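Local coordinates for protein nucleoside kinase (Methanococcus jannaschii, PDB 2C49) that phosphorylates a broad range of nucleosides, best inosine, guanosine and cytidine, to their monophosphates, using ATP as the preferred phosphate donor with magnesium or manganese, at residues P232-G237 and V294-K299; D241-G246 and K281-N286. All coordinates share one frame; numbering follows the deposited sequence.

Contact 1 of 2, residues P232-G237 and V294-K299; sequences PCIKAG and VERLEK. With ANP (phosphoaminophosphonic acid-adenylate ester), chain F.
Arg296, on the C-terminal helix 290-299 of this ribokinase-type PfkB fold, reaches across to the loop 232-237 that borders the adenine pocket. CB starts toward the loop, and CG, anti to the backbone N (chi1 -173°), carries the chain on outward. CG and CD pass the CG2 methyl of Ile234 (Ile234 CG2 to Arg296 CD 4.2 Å), the two side chains crossing at a slant, and Arg296 CD also lies 4.1 Å from Lys235 O. There the chain bends at chi3 (-82°), and NE leads into a guanidinium that Lys235 O and Ala236 CA approach obliquely; Arg296 NH1 is 4.1 Å from Ala236 CA. The polar tip is held from elsewhere in the chain: NH2 makes a salt bridge to Glu279, NH1 bonds to Ser275 OG, and Phe276 adds a cation-pi contact. Replacing Arg296 by an alanine would probably leave Glu279 without its charged mate on this helix and take the aliphatic cover off Ile234 CG2. Next to it on the helix, Leu297 places CD2 4.3 Å from Ile234 CD1, while helix 263-277 covers Ile234 with Ala271, Ala272 and Ser275. The opposite flank of the loop serves the nucleotide analogue. Ala236 CB lies 4.0 Å from ANP C2, and Cys233 SG stands 3.5 Å from ANP N3. Ile234 O approaches ANP C2 to 3.2 Å.

Contact 2 of 2, residues D241-G246 and K281-N286; sequences DPTGAG and KGCQTN. With ANP (phosphoaminophosphonic acid-adenylate ester), chain F.
Asp241 turns its carboxylate toward Gly282 by setting CG anti to the backbone N (chi1 172°), while Cys283, with SG anti to its carbonyl carbon (chi1 -68°), brings its sulfur against Thr243 and Gly244. The two carboxylate oxygens then do different work. OD2 uses its anti lone pair to accept from Gly282 N at 3.1 Å, in a nearly straight bond of 162°. OD1 takes the backbone N of Thr243 from well above the carboxylate plane, at 3.0 Å, closing an Asx turn; with bonds at both oxygens the group has little freedom to rotate. CB of Asp241 also packs on Lys281 CA at 3.6 Å, whereas Lys281 NZ is hydrogen-bonded to Ile19 O.

Around the sulfur the fit is close: Cys283 SG touches Gly244 CA at 3.4 Å and Thr243 CG2 at 3.5 Å. A side chain on Gly244 would run into Cys283 CA, so glycine lets the backbones come this near. Two waters fill out the polar seam. One accepts from Gly244 N, with Asp241 O and Gly282 O in its reach; the second donates to both Gly244 O and Cys283 O.

Residues 241-246 form the Asp-Pro-Thr-Gly-Ala-Gly motif of the PfkB signature, a type I turn from Pro242 to Ala245 running into helix 245-258 beside the phosphates; Thr243 O lies 3.3 Å from ANP O1G. Asp247, probably the proton acceptor, follows directly, and Gly-Ala-Gly probably shapes an anion hole, as in relatives. Cys283 touches the bound adenosine and Asn47 of helix 44-54. The contact thus ties the start of helix 245-258 to the loop between helices 263-277 and 290-299, with strand 15-21 covering it through Ile19 and Asp17.

One segment of each contact, 232-237 and 241-246, touches the same ANP; the contact centres are about 16 Å apart. Contact 1 lies at the adenine end. Contact 2 follows the phosphates and leads straight into Asp247, the probable proton acceptor, while its Cys283 touches the adenosine in the nucleoside site. Chain order links them: Gly237 leads on to Asp241 within a few residues, and Asn286 runs on into helix 290-299, so the second pairing falls between the partners of the first. Contact 1 is partly buried, its centre about 20 Å from the centre of the chain; contact 2 is buried, about 11 Å from it. Thr214, Gly216 and Gly219 supply further hydrogen bonds to ANP.

Contact 1 of 2, residues P232-G237 and V294-K299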
loop_
_atom_site.group_PDB
_atom_site.type_symbol
_atom_site.label_atom_id
_atom_site.label_comp_id
_atom_site.label_asym_id
_atom_site.label_seq_id
_atom_site.Cartn_x
_atom_site.Cartn_y
_atom_site.Cartn_z
ATOM N N PRO A 232 1.406 -12.837 33.135
ATOM C CA PRO A 232 0.420 -11.760 33.048
ATOM C C PRO A 232 0.738 -10.817 31.901
ATOM O O PRO A 232 1.873 -10.773 31.396
ATOM C CB PRO A 232 0.545 -11.038 34.414
ATOM C CG PRO A 232 1.979 -11.334 34.871
ATOM C CD PRO A 232 2.288 -12.705 34.315
ATOM N N CYS A 233 -0.274 -10.097 31.452
ATOM C CA CYS A 233 -0.039 -8.957 30.585
ATOM C C CYS A 233 0.402 -7.825 31.498
ATOM O O CYS A 233 -0.191 -7.598 32.546
ATOM C CB CYS A 233 -1.302 -8.562 29.829
ATOM S SG CYS A 233 -1.040 -7.256 28.615
ATOM N N ILE A 234 1.466 -7.149 31.101
ATOM C CA ILE A 234 2.027 -6.066 31.880
ATOM C C ILE A 234 1.512 -4.814 31.230
ATOM O O ILE A 234 1.712 -4.606 30.027
ATOM C CB ILE A 234 3.587 -6.144 31.864
ATOM C CG1 ILE A 234 4.070 -7.183 32.886
ATOM C CG2 ILE A 234 4.225 -4.768 32.115
ATOM C CD1 ILE A 234 5.422 -7.775 32.629
ATOM N N LYS A 235 0.795 -4.006 32.009
ATOM C CA LYS A 235 0.278 -2.736 31.522
ATOM C C LYS A 235 1.345 -1.941 30.723
ATOM O O LYS A 235 2.527 -1.853 31.095
ATOM C CB LYS A 235 -0.263 -1.884 32.694
ATOM C CG LYS A 235 -1.808 -1.874 32.749
ATOM C CD LYS A 235 -2.325 -1.233 34.035
ATOM C CE LYS A 235 -3.501 -2.024 34.606
ATOM N NZ LYS A 235 -4.687 -1.156 34.875
ATOM N N ALA A 236 0.897 -1.388 29.606
ATOM C CA ALA A 236 1.623 -0.337 28.912
ATOM C C ALA A 236 1.048 1.019 29.355
ATOM O O ALA A 236 0.072 1.078 30.114
ATOM C CB ALA A 236 1.437 -0.502 27.412
ATOM N N GLY A 237 1.680 2.195 28.947
ATOM C CA GLY A 237 1.169 3.551 28.999
ATOM C C GLY A 237 0.585 3.953 27.656
ATOM O O GLY A 237 1.330 4.222 26.711
ATOM N N VAL A 294 13.293 -3.971 32.985
ATOM C CA VAL A 294 13.421 -4.504 34.339
ATOM C C VAL A 294 12.785 -3.553 35.336
ATOM O O VAL A 294 12.058 -3.988 36.226
ATOM C CB VAL A 294 14.918 -4.754 34.688
ATOM C CG1 VAL A 294 15.131 -4.879 36.199
ATOM C CG2 VAL A 294 15.414 -6.003 33.948
ATOM N N GLU A 295 13.062 -2.255 35.198
ATOM C CA GLU A 295 12.438 -1.256 36.070
ATOM C C GLU A 295 10.914 -1.392 36.031
ATOM O O GLU A 295 10.281 -1.466 37.065
ATOM C CB GLU A 295 12.892 0.152 35.680
ATOM C CG GLU A 295 12.258 1.297 36.443
ATOM C CD GLU A 295 12.799 2.640 35.981
ATOM O OE1 GLU A 295 12.739 2.919 34.760
ATOM O OE2 GLU A 295 13.302 3.403 36.829
ATOM N N ARG A 296 10.336 -1.451 34.829
ATOM C CA ARG A 296 8.900 -1.697 34.666
ATOM C C ARG A 296 8.408 -3.010 35.314
ATOM O O ARG A 296 7.363 -3.015 35.969
ATOM C CB ARG A 296 8.499 -1.655 33.180
ATOM C CG ARG A 296 7.005 -1.738 32.958
ATOM C CD ARG A 296 6.566 -1.346 31.563
ATOM N NE ARG A 296 6.467 0.111 31.412
ATOM C CZ ARG A 296 6.065 0.718 30.297
ATOM N NH1 ARG A 296 5.715 -0.005 29.242
ATOM N NH2 ARG A 296 5.989 2.053 30.245
ATOM N N LEU A 297 9.160 -4.101 35.137
ATOM C CA LEU A 297 8.802 -5.412 35.701
ATOM C C LEU A 297 8.672 -5.414 37.219
ATOM O O LEU A 297 7.696 -5.937 37.760
ATOM C CB LEU A 297 9.813 -6.495 35.273
ATOM C CG LEU A 297 9.349 -7.914 34.900
ATOM C CD1 LEU A 297 10.541 -8.888 34.906
ATOM C CD2 LEU A 297 8.246 -8.477 35.779
ATOM N N GLU A 298 9.650 -4.824 37.900
ATOM C CA GLU A 298 9.684 -4.798 39.362
ATOM C C GLU A 298 8.556 -3.934 39.942
ATOM O O GLU A 298 8.109 -4.168 41.057
ATOM C CB GLU A 298 11.072 -4.363 39.867
ATOM C CG GLU A 298 12.187 -5.198 39.241
ATOM C CD GLU A 298 13.599 -4.782 39.614
ATOM O OE1 GLU A 298 13.805 -3.670 40.168
ATOM O OE2 GLU A 298 14.516 -5.593 39.338
ATOM N N LYS A 299 8.085 -2.966 39.155
ATOM C CA LYS A 299 6.883 -2.183 39.468
ATOM C C LYS A 299 5.628 -3.081 39.473
ATOM O O LYS A 299 4.655 -2.805 40.187
ATOM C CB LYS A 299 6.737 -1.039 38.454
ATOM C CG LYS A 299 5.571 -0.090 38.686
ATOM C CD LYS A 299 5.492 0.956 37.585
ATOM C CE LYS A 299 4.294 1.873 37.774
ATOM N NZ LYS A 299 4.508 3.204 37.141
HETATM P PG ANP F . -0.366 -9.014 15.766
HETATM O O1G ANP F . 0.618 -7.985 15.048
HETATM O O2G ANP F . -1.878 -8.778 15.345
HETATM O O3G ANP F . 0.067 -10.479 15.310
HETATM P PB ANP F . -0.802 -10.255 18.388
HETATM O O1B ANP F . -2.311 -10.596 18.014
HETATM O O2B ANP F . 0.163 -11.351 17.726
HETATM N N3B ANP F . -0.308 -8.831 17.510
HETATM P PA ANP F . 0.299 -11.098 20.816
HETATM O O1A ANP F . -0.341 -12.484 21.283
HETATM O O2A ANP F . 1.601 -11.376 19.937
HETATM O O3A ANP F . -0.686 -10.098 20.015
HETATM O "O5'" ANP F . 0.781 -10.309 22.137
HETATM C "C5'" ANP F . 2.106 -10.630 22.503
HETATM C "C4'" ANP F . 2.372 -10.162 23.914
HETATM O "O4'" ANP F . 2.620 -8.748 24.012
HETATM C "C3'" ANP F . 1.373 -10.542 25.000
HETATM O "O3'" ANP F . 1.499 -11.808 25.591
HETATM C "C2'" ANP F . 1.307 -9.336 25.915
HETATM O "O2'" ANP F . 2.216 -9.605 26.987
HETATM C "C1'" ANP F . 2.013 -8.208 25.183
HETATM N N9 ANP F . 0.881 -7.320 24.822
HETATM C C8 ANP F . -0.047 -7.490 23.839
HETATM N N7 ANP F . -0.994 -6.501 23.789
HETATM C C5 ANP F . -0.663 -5.669 24.789
HETATM C C6 ANP F . -1.161 -4.414 25.384
HETATM N N6 ANP F . -2.260 -3.862 24.812
HETATM N N1 ANP F . -0.502 -3.852 26.437
HETATM C C2 ANP F . 0.603 -4.381 27.010
HETATM N N3 ANP F . 1.166 -5.532 26.560
HETATM C C4 ANP F . 0.523 -6.205 25.438
#

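Contact 2 of 2, residues D241-G246 and K281-N286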
loop_
_atom_site.group_PDB
_atom_site.type_symbol
_atom_site.label_atom_id
_atom_site.label_comp_id
_atom_site.label_asym_id
_atom_site.label_seq_id
_atom_site.Cartn_x
_atom_site.Cartn_y
_atom_site.Cartn_z
ATOM N N ASP A 241 -0.365 1.018 19.138
ATOM C CA ASP A 241 -0.227 0.058 18.045
ATOM C C ASP A 241 0.210 -1.322 18.571
ATOM O O ASP A 241 1.306 -1.451 19.089
ATOM C CB ASP A 241 0.817 0.596 17.048
ATOM C CG ASP A 241 1.187 -0.397 15.983
ATOM O OD1 ASP A 241 0.340 -1.263 15.644
ATOM O OD2 ASP A 241 2.315 -0.390 15.429
ATOM N N PRO A 242 -0.642 -2.345 18.431
ATOM C CA PRO A 242 -0.312 -3.713 18.890
ATOM C C PRO A 242 0.678 -4.477 18.002
ATOM O O PRO A 242 1.153 -5.537 18.410
ATOM C CB PRO A 242 -1.659 -4.424 18.828
ATOM C CG PRO A 242 -2.373 -3.717 17.698
ATOM C CD PRO A 242 -1.996 -2.274 17.846
ATOM N N THR A 243 0.978 -3.947 16.816
ATOM C CA THR A 243 1.757 -4.673 15.797
ATOM C C THR A 243 3.105 -5.252 16.286
ATOM O O THR A 243 3.392 -6.428 16.092
ATOM C CB THR A 243 1.964 -3.801 14.542
ATOM O OG1 THR A 243 0.698 -3.301 14.093
ATOM C CG2 THR A 243 2.503 -4.667 13.349
ATOM N N GLY A 244 3.926 -4.450 16.935
ATOM C CA GLY A 244 5.233 -4.957 17.357
ATOM C C GLY A 244 5.224 -5.845 18.612
ATOM O O GLY A 244 6.267 -6.375 18.972
ATOM N N ALA A 245 4.063 -5.999 19.276
ATOM C CA ALA A 245 4.002 -6.750 20.534
ATOM C C ALA A 245 4.582 -8.167 20.433
ATOM O O ALA A 245 5.357 -8.565 21.311
ATOM C CB ALA A 245 2.572 -6.802 21.100
ATOM N N GLY A 246 4.247 -8.894 19.365
ATOM C CA GLY A 246 4.588 -10.315 19.266
ATOM C C GLY A 246 6.098 -10.514 19.180
ATOM O O GLY A 246 6.734 -11.241 19.987
ATOM N N LYS A 281 3.526 3.664 17.197
ATOM C CA LYS A 281 3.315 2.945 15.935
ATOM C C LYS A 281 4.664 2.580 15.324
ATOM O O LYS A 281 5.607 3.363 15.362
ATOM C CB LYS A 281 2.484 3.781 14.939
ATOM C CG LYS A 281 2.029 3.043 13.688
ATOM C CD LYS A 281 1.002 3.904 12.908
ATOM C CE LYS A 281 -0.419 3.383 13.117
ATOM N NZ LYS A 281 -1.342 4.087 12.210
ATOM N N GLY A 282 4.736 1.373 14.779
ATOM C CA GLY A 282 5.942 0.852 14.183
ATOM C C GLY A 282 6.429 -0.219 15.125
ATOM O O GLY A 282 6.408 -0.018 16.355
ATOM N N CYS A 283 6.872 -1.341 14.578
ATOM C CA CYS A 283 7.358 -2.445 15.426
ATOM C C CYS A 283 8.660 -2.222 16.148
ATOM O O CYS A 283 8.960 -2.944 17.085
ATOM C CB CYS A 283 7.486 -3.720 14.607
ATOM S SG CYS A 283 5.905 -4.375 14.069
ATOM N N GLN A 284 9.473 -1.284 15.677
ATOM C CA GLN A 284 10.785 -1.019 16.265
ATOM C C GLN A 284 10.910 0.382 16.871
ATOM O O GLN A 284 11.977 0.743 17.363
ATOM C CB GLN A 284 11.856 -1.169 15.195
ATOM C CG GLN A 284 11.920 -2.601 14.583
ATOM C CD GLN A 284 12.813 -2.666 13.398
ATOM O OE1 GLN A 284 13.739 -1.859 13.264
ATOM N NE2 GLN A 284 12.537 -3.625 12.498
ATOM N N THR A 285 9.850 1.174 16.799
ATOM C CA THR A 285 9.898 2.561 17.280
ATOM C C THR A 285 10.237 2.700 18.773
ATOM O O THR A 285 11.135 3.477 19.136
ATOM C CB THR A 285 8.595 3.299 16.951
ATOM O OG1 THR A 285 8.344 3.238 15.535
ATOM C CG2 THR A 285 8.729 4.801 17.233
ATOM N N ASN A 286 9.494 2.010 19.635
ATOM C CA ASN A 286 9.701 2.166 21.093
ATOM C C ASN A 286 10.286 0.927 21.758
ATOM O O ASN A 286 9.905 0.597 22.886
ATOM C CB ASN A 286 8.411 2.586 21.825
ATOM C CG ASN A 286 8.678 3.325 23.163
ATOM O OD1 ASN A 286 8.020 3.053 24.195
ATOM N ND2 ASN A 286 9.627 4.267 23.146
HETATM P PG ANP F . -0.366 -9.014 15.766
HETATM O O1G ANP F . 0.618 -7.985 15.048
HETATM O O2G ANP F . -1.878 -8.778 15.345
HETATM O O3G ANP F . 0.067 -10.479 15.310
HETATM P PB ANP F . -0.802 -10.255 18.388
HETATM O O1B ANP F . -2.311 -10.596 18.014
HETATM O O2B ANP F . 0.163 -11.351 17.726
HETATM N N3B ANP F . -0.308 -8.831 17.510
HETATM P PA ANP F . 0.299 -11.098 20.816
HETATM O O1A ANP F . -0.341 -12.484 21.283
HETATM O O2A ANP F . 1.601 -11.376 19.937
HETATM O O3A ANP F . -0.686 -10.098 20.015
HETATM O "O5'" ANP F . 0.781 -10.309 22.137
HETATM C "C5'" ANP F . 2.106 -10.630 22.503
HETATM C "C4'" ANP F . 2.372 -10.162 23.914
HETATM O "O4'" ANP F . 2.620 -8.748 24.012
HETATM C "C3'" ANP F . 1.373 -10.542 25.000
HETATM O "O3'" ANP F . 1.499 -11.808 25.591
HETATM C "C2'" ANP F . 1.307 -9.336 25.915
HETATM O "O2'" ANP F . 2.216 -9.605 26.987
HETATM C "C1'" ANP F . 2.013 -8.208 25.183
HETATM N N9 ANP F . 0.881 -7.320 24.822
HETATM C C8 ANP F . -0.047 -7.490 23.839
HETATM N N7 ANP F . -0.994 -6.501 23.789
HETATM C C5 ANP F . -0.663 -5.669 24.789
HETATM C C6 ANP F . -1.161 -4.414 25.384
HETATM N N6 ANP F . -2.260 -3.862 24.812
HETATM N N1 ANP F . -0.502 -3.852 26.437
HETATM C C2 ANP F . 0.603 -4.381 27.010
HETATM N N3 ANP F . 1.166 -5.532 26.560
HETATM C C4 ANP F . 0.523 -6.205 25.438
HETATM O O HOH W 1 3.971 -1.666 17.600
HETATM O O HOH W 2 8.601 -5.705 17.589
#